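Local atomic coordinates of prohead core protein protease (Enterobacteria phage T4, PDB entry 5JBL), a protein that acts as the serine protease of the phage prohead core, activating itself by self-cleavage and then cutting many prohead proteins so that space opens for the DNA genome. Residues C[61-66]-C[184-189]; C[121-124]-C[129-132]; C[36-41]-C[149-154]; C[74-79]-C[178-183]; C[135-138]-C[143-146]. The protein carries 3 engineered substitutions. All coordinates share one frame; numbering follows the deposited sequence.

Contact 2 is the hairpin of strands 115-125 and 128-135; contact 1 lies about 9 Å away between centres, because strand 128-135 also pairs with strand 53-65. Contact 1 joins that strand to strand 181-189 of the other sheet. Contact 4 also uses strand 181-189 and lies beside E28, where one of two inferred self-cleavage sites falls. Contacts 3 and 5, with centres about 11 Å apart, share helix 142-151 and touch a second subunit. Along the chain, contact 2 closes before contact 5 opens, both between the segments of contacts 1, 3 and 4; contact 3 alternates with 1 and 4. The subunit-contacting part and the part by E28 lie on opposite sides of the chain's centre.

Contact 1 (C[61-66]-C[184-189]); sequences GIFLQA and VGVDAV. Engineered in segment 61-66: L64 (natural residue Met).
The main apolar meeting is between F63 and V186, whose side chains cross at about a right angle. One methyl of V186, CG2, lies over a face of the phenyl ring, 3.3 Å above its plane and displaced toward the rim. This is a CH-pi contact, with CG2 3.5 Å from the centroid and 19° off the ring normal. V186 places CG1 anti to its backbone N (chi1 169°), which leaves CG2 to meet the ring. A branched valine and a flat phenyl suit this buried spot, where V186 also packs on I117, I119 and V158.

F63 and L64 together stand opposite the single residue V129 of strand 128-135, a classic beta bulge in strand 53-65. The bulge belongs to the junction of two sheets, since 184-189 runs in the other one. L64, engineered in place of the natural methionine, approaches more distantly, its CD1 4.1 Å from G185 O.

The polar link runs through one water, which donates to F63 O at 2.8 Å and to G185 O at 2.9 Å. Two buried carbonyls, both acceptors, are thereby satisfied by one molecule that spends both its protons on them. G185 N in turn is bonded to the hydroxyl of Y88.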
# COMPACT_ATOMS: atom_id res chain seq x y z
N GLY C 61 16.22 21.34 -14.46
CA GLY C 61 17.50 21.21 -15.15
C GLY C 61 17.32 20.47 -16.46
O GLY C 61 16.23 20.48 -17.05
N ILE C 62 18.39 19.83 -16.90
CA ILE C 62 18.38 19.12 -18.18
C ILE C 62 17.49 17.90 -18.08
O ILE C 62 17.71 17.01 -17.24
CB ILE C 62 19.80 18.74 -18.60
CG1 ILE C 62 20.59 20.00 -18.95
CG2 ILE C 62 19.77 17.75 -19.77
CD1 ILE C 62 22.06 19.76 -19.21
N PHE C 63 16.47 17.84 -18.93
CA PHE C 63 15.59 16.68 -18.97
C PHE C 63 15.83 15.77 -20.17
O PHE C 63 15.54 14.59 -20.08
CB PHE C 63 14.12 17.12 -18.98
CG PHE C 63 13.60 17.66 -17.65
CD1 PHE C 63 14.37 17.59 -16.50
CD2 PHE C 63 12.34 18.24 -17.58
CE1 PHE C 63 13.88 18.09 -15.28
CE2 PHE C 63 11.85 18.73 -16.38
CZ PHE C 63 12.62 18.65 -15.22
N LEU C 64 16.32 16.31 -21.28
CA LEU C 64 16.66 15.53 -22.47
C LEU C 64 17.78 16.25 -23.21
O LEU C 64 17.99 17.46 -23.03
CB LEU C 64 15.45 15.35 -23.42
CG LEU C 64 14.19 14.66 -22.90
CD1 LEU C 64 13.22 15.70 -22.36
CD2 LEU C 64 13.54 13.82 -23.97
N GLN C 65 18.49 15.51 -24.05
CA GLN C 65 19.61 16.06 -24.80
C GLN C 65 19.59 15.58 -26.24
O GLN C 65 19.45 14.38 -26.48
CB GLN C 65 20.94 15.68 -24.17
CG GLN C 65 21.13 16.23 -22.79
CD GLN C 65 22.48 15.86 -22.24
OE1 GLN C 65 22.67 14.75 -21.74
NE2 GLN C 65 23.43 16.78 -22.35
N ALA C 66 19.79 16.51 -27.17
CA ALA C 66 19.91 16.23 -28.59
C ALA C 66 21.38 16.18 -28.99
O ALA C 66 22.25 16.75 -28.32
CB ALA C 66 19.20 17.30 -29.43
N VAL C 184 6.35 10.59 -22.19
CA VAL C 184 6.53 11.02 -20.81
C VAL C 184 7.86 11.75 -20.74
O VAL C 184 8.91 11.14 -20.99
CB VAL C 184 6.51 9.85 -19.81
CG1 VAL C 184 6.74 10.38 -18.39
CG2 VAL C 184 5.19 9.08 -19.90
N GLY C 185 7.83 13.03 -20.38
CA GLY C 185 9.06 13.82 -20.40
C GLY C 185 10.03 13.45 -19.30
O GLY C 185 11.25 13.44 -19.52
N VAL C 186 9.52 13.16 -18.09
CA VAL C 186 10.36 12.87 -16.93
C VAL C 186 9.70 11.83 -16.03
O VAL C 186 8.57 12.03 -15.57
CB VAL C 186 10.66 14.13 -16.08
CG1 VAL C 186 11.31 13.70 -14.74
CG2 VAL C 186 11.57 15.06 -16.83
N ASP C 187 10.43 10.75 -15.75
CA ASP C 187 10.25 9.91 -14.57
C ASP C 187 11.46 10.11 -13.66
O ASP C 187 12.59 10.22 -14.15
CB ASP C 187 10.16 8.42 -14.93
CG ASP C 187 8.93 8.05 -15.71
OD1 ASP C 187 7.81 8.50 -15.36
OD2 ASP C 187 9.08 7.26 -16.67
N ALA C 188 11.25 10.09 -12.35
CA ALA C 188 12.39 10.10 -11.44
C ALA C 188 12.91 8.68 -11.27
O ALA C 188 12.14 7.75 -11.02
CB ALA C 188 12.02 10.72 -10.09
N VAL C 189 14.23 8.50 -11.41
CA VAL C 189 14.84 7.18 -11.43
C VAL C 189 16.13 7.19 -10.63
O VAL C 189 16.76 8.23 -10.44
CB VAL C 189 15.10 6.67 -12.87
CG1 VAL C 189 13.80 6.53 -13.60
CG2 VAL C 189 16.04 7.64 -13.64
O HOH W 1 13.96 12.88 -18.56

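Contact 2 (C[121-124]-C[129-132]); sequences DMWW and VYGR
W123 carries Y130 CB over one face of its indole, 3.3 Å above the plane and toward the rim, with G131 N over the same face. CG of W123 is wedged between the backbone N and the carbonyl carbon (chi1 62°), and this folds the ring across the neighbouring strand. The phenol of Y130 lies nearly parallel to the indole but slid aside, the five-membered ring and the phenol having centroids 5.7 Å apart. On the opposite face of the sheet, V129 CG2 sits over the six-membered ring of W124, 3.5 Å from its centroid. The other methyl of V129, CG1, is tight against M122 CE at 3.5 Å.

In this antiparallel hairpin W123 and Y130 are a hydrogen-bonded pair, with W123 N to Y130 O at 2.8 Å and Y130 N returning a bond to W123 O. R132 N reaches D121 O at 2.9 Å. G131, lacking a side chain, lets its CA come within 4.0 Å of M122 CA.

D121 and R132 are too far apart for a salt bridge, and R132 pairs instead with E120. Cohesion comes mainly from backbone bonds, CH-pi contacts and the M122-V129 methyl contact, with at most a weak D121-R132 attraction.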
# COMPACT_ATOMS: atom_id res chain seq x y z
N ASP C 121 7.00 23.27 -17.28
CA ASP C 121 7.56 24.07 -18.37
C ASP C 121 8.77 23.34 -18.91
O ASP C 121 9.44 22.60 -18.19
CB ASP C 121 7.95 25.48 -17.90
CG ASP C 121 8.02 26.49 -19.05
OD1 ASP C 121 8.19 27.70 -18.77
OD2 ASP C 121 7.91 26.08 -20.23
N MET C 122 9.00 23.51 -20.20
CA MET C 122 10.19 22.96 -20.85
C MET C 122 10.70 24.01 -21.82
O MET C 122 9.91 24.77 -22.38
CB MET C 122 9.92 21.64 -21.60
CG MET C 122 9.56 20.48 -20.70
SD MET C 122 9.14 18.96 -21.58
CE MET C 122 10.75 18.39 -22.06
N TRP C 123 12.01 24.06 -22.00
CA TRP C 123 12.58 25.04 -22.92
C TRP C 123 13.93 24.52 -23.40
O TRP C 123 14.51 23.61 -22.81
CB TRP C 123 12.70 26.42 -22.26
CG TRP C 123 13.61 26.49 -21.05
CD1 TRP C 123 14.91 26.91 -21.03
CD2 TRP C 123 13.27 26.17 -19.69
NE1 TRP C 123 15.40 26.85 -19.75
CE2 TRP C 123 14.42 26.39 -18.91
CE3 TRP C 123 12.11 25.70 -19.07
CZ2 TRP C 123 14.44 26.17 -17.53
CZ3 TRP C 123 12.13 25.47 -17.70
CH2 TRP C 123 13.30 25.70 -16.95
N TRP C 124 14.39 25.08 -24.52
CA TRP C 124 15.65 24.69 -25.13
C TRP C 124 16.78 25.64 -24.72
O TRP C 124 16.58 26.85 -24.57
CB TRP C 124 15.55 24.66 -26.66
CG TRP C 124 14.82 23.46 -27.22
CD1 TRP C 124 13.48 23.35 -27.45
CD2 TRP C 124 15.40 22.20 -27.64
NE1 TRP C 124 13.18 22.10 -27.98
CE2 TRP C 124 14.34 21.38 -28.11
CE3 TRP C 124 16.70 21.69 -27.66
CZ2 TRP C 124 14.54 20.09 -28.59
CZ3 TRP C 124 16.90 20.41 -28.15
CH2 TRP C 124 15.83 19.62 -28.61
N VAL C 129 17.36 20.14 -23.59
CA VAL C 129 16.00 20.49 -23.22
C VAL C 129 15.98 20.66 -21.70
O VAL C 129 16.25 19.71 -20.97
CB VAL C 129 15.00 19.41 -23.67
CG1 VAL C 129 13.58 19.89 -23.45
CG2 VAL C 129 15.24 19.06 -25.13
N TYR C 130 15.71 21.87 -21.23
CA TYR C 130 15.56 22.09 -19.80
C TYR C 130 14.09 22.01 -19.42
O TYR C 130 13.20 22.18 -20.25
CB TYR C 130 16.13 23.46 -19.40
CG TYR C 130 17.63 23.47 -19.25
CD1 TYR C 130 18.45 23.44 -20.37
CD2 TYR C 130 18.23 23.46 -18.00
CE1 TYR C 130 19.84 23.44 -20.25
CE2 TYR C 130 19.61 23.45 -17.86
CZ TYR C 130 20.41 23.44 -18.99
OH TYR C 130 21.77 23.44 -18.86
N GLY C 131 13.83 21.76 -18.14
CA GLY C 131 12.44 21.85 -17.72
C GLY C 131 12.35 22.06 -16.23
O GLY C 131 13.33 21.98 -15.49
N ARG C 132 11.13 22.31 -15.79
CA ARG C 132 10.85 22.45 -14.37
C ARG C 132 9.71 21.50 -14.03
O ARG C 132 8.68 21.50 -14.70
CB ARG C 132 10.49 23.90 -14.01
CG ARG C 132 10.38 24.14 -12.51
CD ARG C 132 10.08 25.59 -12.18
NE ARG C 132 8.67 25.89 -12.37
CZ ARG C 132 8.17 26.54 -13.41
NH1 ARG C 132 8.98 26.98 -14.37
NH2 ARG C 132 6.87 26.76 -13.49

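Contact 3 (C[36-41]-C[149-154]); sequences IIDGVP and NIRAGW
D38 and R151 form a salt bridge in which the guanidinium is met side-on. R151 NE donates to D38 OD2 at 2.8 Å, and R151 NH2 donates to D38 OD1 at 2.8 Å, one bond to each oxygen. Both bonds are almost straight, the NH2 one at 171°. Each acceptor lies close to the guanidinium plane and is approached from its syn side, yet the donors sit somewhat out of the carboxylate plane because the two flat groups are twisted by 31°. The arginine chain is extended from CG to NE, which lets a residue whose CB bond does not aim at the strand bring its charged end to it. Its NH1 has a second carboxylate, E137, so R151 is gripped by two acids at a partly exposed place where a long charged chain fits well.

The helix 142-151 ends here in a Schellman motif. W154 N bonds back to N149 O at 2.9 Å and G153 N to I150 O at 2.9 Å, with G153 in the positive-phi conformation that glycine accepts easily.

Apolar contact comes from I36 on the short strand 35-38, paired with strand 53-65. Its CG2 meets I150 CG2 at 3.7 Å, the two side chains crossing at a slant. The branched isoleucines and P156 pack between strand and helix, and I36 and I150 also lean on L57 and I59 respectively. Residues 149-154 fall in the region of homomultimerization, 136-155: N149 ND2 bonds to P112 O and W154 NE1 to Q97 OE1, both of a second subunit, and K54 of that subunit reaches R151 O.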
# COMPACT_ATOMS: atom_id res chain seq x y z
N ILE C 36 17.51 21.39 -7.29
CA ILE C 36 16.37 20.97 -6.50
C ILE C 36 16.01 22.15 -5.60
O ILE C 36 16.87 22.64 -4.86
CB ILE C 36 16.67 19.72 -5.68
CG1 ILE C 36 16.97 18.55 -6.62
CG2 ILE C 36 15.55 19.45 -4.67
CD1 ILE C 36 17.48 17.32 -5.92
N ILE C 37 14.76 22.61 -5.69
CA ILE C 37 14.34 23.84 -5.01
C ILE C 37 13.13 23.51 -4.14
O ILE C 37 12.06 23.17 -4.66
CB ILE C 37 14.01 24.96 -6.01
CG1 ILE C 37 15.20 25.23 -6.93
CG2 ILE C 37 13.66 26.22 -5.28
CD1 ILE C 37 15.11 24.56 -8.29
N ASP C 38 13.29 23.65 -2.83
CA ASP C 38 12.27 23.28 -1.86
C ASP C 38 11.73 24.52 -1.18
O ASP C 38 12.50 25.34 -0.68
CB ASP C 38 12.85 22.32 -0.81
CG ASP C 38 11.78 21.62 0.01
OD1 ASP C 38 10.56 21.76 -0.27
OD2 ASP C 38 12.17 20.89 0.95
N GLY C 39 10.41 24.65 -1.16
CA GLY C 39 9.74 25.60 -0.29
C GLY C 39 9.60 27.01 -0.81
O GLY C 39 9.27 27.91 -0.02
N VAL C 40 9.84 27.26 -2.09
CA VAL C 40 9.66 28.61 -2.61
C VAL C 40 8.17 28.93 -2.67
O VAL C 40 7.40 28.17 -3.27
CB VAL C 40 10.32 28.78 -3.99
CG1 VAL C 40 9.90 30.11 -4.60
CG2 VAL C 40 11.82 28.74 -3.84
N PRO C 41 7.72 30.00 -2.01
CA PRO C 41 6.29 30.36 -2.03
C PRO C 41 5.94 31.05 -3.34
O PRO C 41 6.29 32.21 -3.57
CB PRO C 41 6.15 31.30 -0.83
CG PRO C 41 7.44 31.14 -0.04
CD PRO C 41 8.47 30.85 -1.07
N ASN C 149 12.39 11.12 -0.08
CA ASN C 149 13.73 10.73 -0.51
C ASN C 149 14.58 11.97 -0.75
O ASN C 149 15.74 12.04 -0.32
CB ASN C 149 13.68 9.91 -1.81
CG ASN C 149 13.17 8.49 -1.63
OD1 ASN C 149 12.72 8.07 -0.56
ND2 ASN C 149 13.24 7.72 -2.73
N ILE C 150 14.03 12.94 -1.47
CA ILE C 150 14.76 14.17 -1.76
C ILE C 150 15.09 14.92 -0.47
O ILE C 150 16.21 15.43 -0.31
CB ILE C 150 13.95 15.06 -2.73
CG1 ILE C 150 13.98 14.46 -4.14
CG2 ILE C 150 14.49 16.46 -2.75
CD1 ILE C 150 12.96 15.11 -5.11
N ARG C 151 14.13 15.01 0.46
CA ARG C 151 14.44 15.75 1.67
C ARG C 151 15.42 15.00 2.56
O ARG C 151 16.11 15.63 3.37
CB ARG C 151 13.17 16.10 2.45
CG ARG C 151 12.35 17.13 1.68
CD ARG C 151 11.17 17.68 2.42
NE ARG C 151 10.53 18.69 1.58
CZ ARG C 151 9.33 18.57 1.03
NH1 ARG C 151 8.60 17.49 1.25
NH2 ARG C 151 8.84 19.56 0.28
N ALA C 152 15.54 13.69 2.39
CA ALA C 152 16.61 12.98 3.08
C ALA C 152 17.95 13.16 2.39
O ALA C 152 18.97 12.74 2.94
CB ALA C 152 16.26 11.49 3.19
N GLY C 153 17.99 13.76 1.21
CA GLY C 153 19.24 14.04 0.53
C GLY C 153 19.37 13.43 -0.85
O GLY C 153 20.35 13.74 -1.54
N TRP C 154 18.44 12.61 -1.31
CA TRP C 154 18.56 11.99 -2.62
C TRP C 154 18.56 13.03 -3.73
O TRP C 154 17.73 13.95 -3.75
CB TRP C 154 17.41 11.01 -2.85
CG TRP C 154 17.54 10.17 -4.11
CD1 TRP C 154 18.70 9.65 -4.62
CD2 TRP C 154 16.49 9.77 -5.01
NE1 TRP C 154 18.43 8.93 -5.76
CE2 TRP C 154 17.09 8.99 -6.03
CE3 TRP C 154 15.11 9.99 -5.05
CZ2 TRP C 154 16.36 8.44 -7.07
CZ3 TRP C 154 14.37 9.43 -6.08
CH2 TRP C 154 15.00 8.67 -7.09

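Contact 4 (C[74-79]-C[178-183]); sequences RLYPKR and EGFKLT
Y76 and F180 form a T-shaped aromatic pair beside one of the protein's self-cleavage sites, inferred to be the bond after E28, in the N-terminal strand 24-29. The chain blocks its own catalytic centre with its N-terminus, and this pair packs against that part of it. The edge of Y76 points at the face of F180, the ring planes standing 82° apart and the centroids 5.0 Å apart. Y76 CE2 is the leading atom: it lies 3.6 Å above the F180 plane over the ring centre, almost equally far from all six carbons, the nearest being F180 CZ at 3.7 Å. F180 turns its CG anti to the backbone N (chi1 171°), and this presents a flat face to the tyrosine. Y76 OH lies 3.9 Å from F180 CE2 but hydrogen-bonds E28 OE2, which R74 NH1 also meets in a salt bridge. L81 of helix 78-93 packs on Y76, I80 and A84 pack on F180, and L26 touches both rings. P77 occupies the N-cap position of that helix.

A tyrosine suits the place because one residue supplies both a C-H edge, slightly positive, for the pi face of F180 and a hydroxyl for E28. L26 and E28 match the L/I-X-E motif of the protease's targets, so the cluster may resemble the way a cleaved segment is held. The stack and the hydroxyl bond would together limit rotation of the Y76 ring.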
# COMPACT_ATOMS: atom_id res chain seq x y z
N ARG C 74 22.28 5.86 -27.85
CA ARG C 74 21.33 6.41 -28.81
C ARG C 74 21.54 7.91 -28.95
O ARG C 74 21.82 8.60 -27.97
CB ARG C 74 19.89 6.15 -28.37
CG ARG C 74 19.54 4.69 -28.34
CD ARG C 74 18.28 4.48 -27.56
NE ARG C 74 17.98 3.06 -27.45
CZ ARG C 74 17.05 2.55 -26.65
NH1 ARG C 74 16.34 3.36 -25.88
NH2 ARG C 74 16.84 1.24 -26.63
N LEU C 75 21.37 8.42 -30.16
CA LEU C 75 21.49 9.84 -30.44
C LEU C 75 20.16 10.33 -30.99
O LEU C 75 19.62 9.74 -31.93
CB LEU C 75 22.63 10.10 -31.45
CG LEU C 75 22.95 11.56 -31.81
CD1 LEU C 75 24.43 11.69 -32.12
CD2 LEU C 75 22.14 12.05 -33.01
N TYR C 76 19.66 11.43 -30.41
CA TYR C 76 18.44 12.06 -30.89
C TYR C 76 18.80 13.26 -31.76
O TYR C 76 19.30 14.26 -31.23
CB TYR C 76 17.56 12.50 -29.72
CG TYR C 76 16.87 11.36 -29.00
CD1 TYR C 76 17.59 10.47 -28.22
CD2 TYR C 76 15.50 11.17 -29.12
CE1 TYR C 76 16.97 9.41 -27.58
CE2 TYR C 76 14.88 10.13 -28.49
CZ TYR C 76 15.60 9.26 -27.72
OH TYR C 76 14.94 8.23 -27.10
N PRO C 77 18.58 13.22 -33.07
CA PRO C 77 18.88 14.40 -33.90
C PRO C 77 18.04 15.60 -33.49
O PRO C 77 16.89 15.46 -33.07
CB PRO C 77 18.54 13.93 -35.33
CG PRO C 77 18.68 12.42 -35.27
CD PRO C 77 18.19 12.05 -33.88
N LYS C 78 18.63 16.80 -33.63
CA LYS C 78 18.00 17.98 -33.03
C LYS C 78 16.63 18.27 -33.64
O LYS C 78 15.67 18.58 -32.92
CB LYS C 78 18.89 19.22 -33.16
CG LYS C 78 18.30 20.38 -32.37
CD LYS C 78 19.25 21.53 -32.15
CE LYS C 78 18.67 22.53 -31.16
NZ LYS C 78 19.42 23.81 -31.17
N ARG C 79 16.51 18.17 -34.96
CA ARG C 79 15.24 18.45 -35.62
C ARG C 79 14.15 17.50 -35.15
O ARG C 79 12.99 17.89 -34.97
CB ARG C 79 15.43 18.37 -37.14
CG ARG C 79 14.25 18.78 -38.00
CD ARG C 79 14.67 18.84 -39.48
NE ARG C 79 13.53 18.77 -40.39
CZ ARG C 79 13.63 18.75 -41.72
NH1 ARG C 79 14.82 18.78 -42.30
NH2 ARG C 79 12.54 18.69 -42.47
N GLU C 178 13.13 9.52 -37.83
CA GLU C 178 12.09 10.53 -37.92
C GLU C 178 10.77 9.96 -37.41
O GLU C 178 10.46 8.78 -37.59
CB GLU C 178 11.96 11.01 -39.37
CG GLU C 178 11.15 12.27 -39.57
CD GLU C 178 11.05 12.68 -41.04
OE1 GLU C 178 11.77 12.10 -41.88
OE2 GLU C 178 10.26 13.60 -41.35
N GLY C 179 9.99 10.80 -36.74
CA GLY C 179 8.72 10.38 -36.21
C GLY C 179 8.71 10.01 -34.74
O GLY C 179 7.67 9.58 -34.24
N PHE C 180 9.85 10.15 -34.05
CA PHE C 180 9.88 9.88 -32.62
C PHE C 180 8.81 10.69 -31.91
O PHE C 180 8.60 11.87 -32.20
CB PHE C 180 11.25 10.24 -32.03
CG PHE C 180 11.27 10.19 -30.52
CD1 PHE C 180 11.24 11.36 -29.78
CD2 PHE C 180 11.29 8.98 -29.86
CE1 PHE C 180 11.25 11.32 -28.41
CE2 PHE C 180 11.31 8.92 -28.48
CZ PHE C 180 11.29 10.09 -27.74
N LYS C 181 8.13 10.05 -30.96
CA LYS C 181 7.07 10.69 -30.20
C LYS C 181 7.43 10.61 -28.72
O LYS C 181 7.71 9.53 -28.20
CB LYS C 181 5.72 10.04 -30.48
CG LYS C 181 4.61 10.55 -29.57
CD LYS C 181 3.27 9.92 -29.91
CE LYS C 181 2.12 10.64 -29.21
NZ LYS C 181 0.88 9.81 -29.20
N LEU C 182 7.44 11.76 -28.05
CA LEU C 182 7.74 11.82 -26.63
C LEU C 182 6.43 11.62 -25.86
O LEU C 182 5.49 12.39 -26.04
CB LEU C 182 8.37 13.16 -26.28
CG LEU C 182 8.82 13.35 -24.83
CD1 LEU C 182 9.91 12.34 -24.50
CD2 LEU C 182 9.33 14.77 -24.62
N THR C 183 6.36 10.59 -25.01
CA THR C 183 5.12 10.33 -24.30
C THR C 183 5.17 10.65 -22.81
O THR C 183 4.13 10.94 -22.22
CB THR C 183 4.68 8.87 -24.49
OG1 THR C 183 5.68 7.98 -23.99
CG2 THR C 183 4.42 8.58 -25.96

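Contact 5 (C[135-138]-C[143-146]); sequences VIEG and GDKL
G143 comes nearest to 135-138 by its backbone, its CA lying 4.5 Å from that of I136. With no side chain, G143 allows this close approach of the loop, though the fit to I136 O is too tight in the model to be pressed. Its own carbonyl, G143 O, is touched by V135 CG1 at 3.5 Å.

D144 makes the polar bond of the contact. G138 N donates to D144 OD1 at 2.8 Å in a nearly straight bond of 166°, meeting the oxygen on its syn side but well out of the carboxylate plane. OD2 takes the N-H of H140, so the aspartate pins down two backbone amides of the connecting loop. Those bonds and the nearby start of the helix would probably steady its negative charge; E137 would work against this, eased by its salt bridge to R151 and by a shared water. That water is 2.7 Å from D144 OD1 and 2.8 Å from E137 OE1, although it has more acceptors in reach than protons to give. G138 holds positive phi, a shape that glycine takes readily.

K145 points away from the loop and instead forms a salt bridge with D139 of a second subunit.

L146 turns back: its CD2 fits between the two methyls of V135, 3.9 Å from V135 CG1.

All but V135 lie in the region of homomultimerization, 136-155. Here strand 128-135 gives way to helix 142-151, with V135 resting on L57 and I59 of strand 53-65 and L146 on A116 and I117 of strand 115-125, while I136 packs against N149 of a third subunit.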
# COMPACT_ATOMS: atom_id res chain seq x y z
N VAL C 135 7.13 18.28 -7.69
CA VAL C 135 6.90 17.00 -7.03
C VAL C 135 5.50 17.01 -6.42
O VAL C 135 5.10 18.00 -5.79
CB VAL C 135 7.98 16.72 -5.97
CG1 VAL C 135 7.68 15.42 -5.22
CG2 VAL C 135 9.33 16.63 -6.63
N ILE C 136 4.73 15.95 -6.65
CA ILE C 136 3.37 15.87 -6.12
C ILE C 136 3.44 15.51 -4.64
O ILE C 136 4.02 14.50 -4.27
CB ILE C 136 2.55 14.84 -6.90
CG1 ILE C 136 2.50 15.24 -8.37
CG2 ILE C 136 1.14 14.70 -6.28
CD1 ILE C 136 1.97 14.18 -9.32
N GLU C 137 2.91 16.37 -3.78
CA GLU C 137 2.94 16.09 -2.35
C GLU C 137 1.54 15.98 -1.78
O GLU C 137 0.59 16.57 -2.31
CB GLU C 137 3.72 17.15 -1.59
CG GLU C 137 5.21 17.14 -1.93
CD GLU C 137 6.00 17.97 -0.95
OE1 GLU C 137 6.19 17.48 0.19
OE2 GLU C 137 6.38 19.12 -1.29
N GLY C 138 1.42 15.23 -0.68
CA GLY C 138 0.14 15.01 -0.02
C GLY C 138 -0.64 13.82 -0.51
O GLY C 138 -1.80 13.66 -0.12
N GLY C 143 4.40 10.43 -4.93
CA GLY C 143 4.86 11.80 -4.81
C GLY C 143 5.49 12.07 -3.45
O GLY C 143 6.58 12.65 -3.35
N ASP C 144 4.80 11.67 -2.38
CA ASP C 144 5.35 11.82 -1.04
C ASP C 144 6.62 11.00 -0.86
O ASP C 144 7.51 11.41 -0.12
CB ASP C 144 4.32 11.40 0.02
CG ASP C 144 3.35 12.50 0.36
OD1 ASP C 144 3.67 13.70 0.11
OD2 ASP C 144 2.26 12.18 0.91
N LYS C 145 6.70 9.83 -1.51
CA LYS C 145 7.92 9.04 -1.43
C LYS C 145 9.08 9.77 -2.08
O LYS C 145 10.18 9.84 -1.51
CB LYS C 145 7.71 7.67 -2.10
CG LYS C 145 8.92 6.73 -2.07
CD LYS C 145 9.20 6.25 -0.67
CE LYS C 145 10.40 5.35 -0.59
NZ LYS C 145 11.24 5.86 0.53
N LEU C 146 8.86 10.30 -3.28
CA LEU C 146 9.90 11.09 -3.95
C LEU C 146 10.30 12.29 -3.09
O LEU C 146 11.49 12.55 -2.88
CB LEU C 146 9.41 11.53 -5.32
CG LEU C 146 10.29 12.51 -6.10
CD1 LEU C 146 11.69 11.94 -6.34
CD2 LEU C 146 9.59 12.78 -7.42
O HOH W 2 5.12 15.35 1.60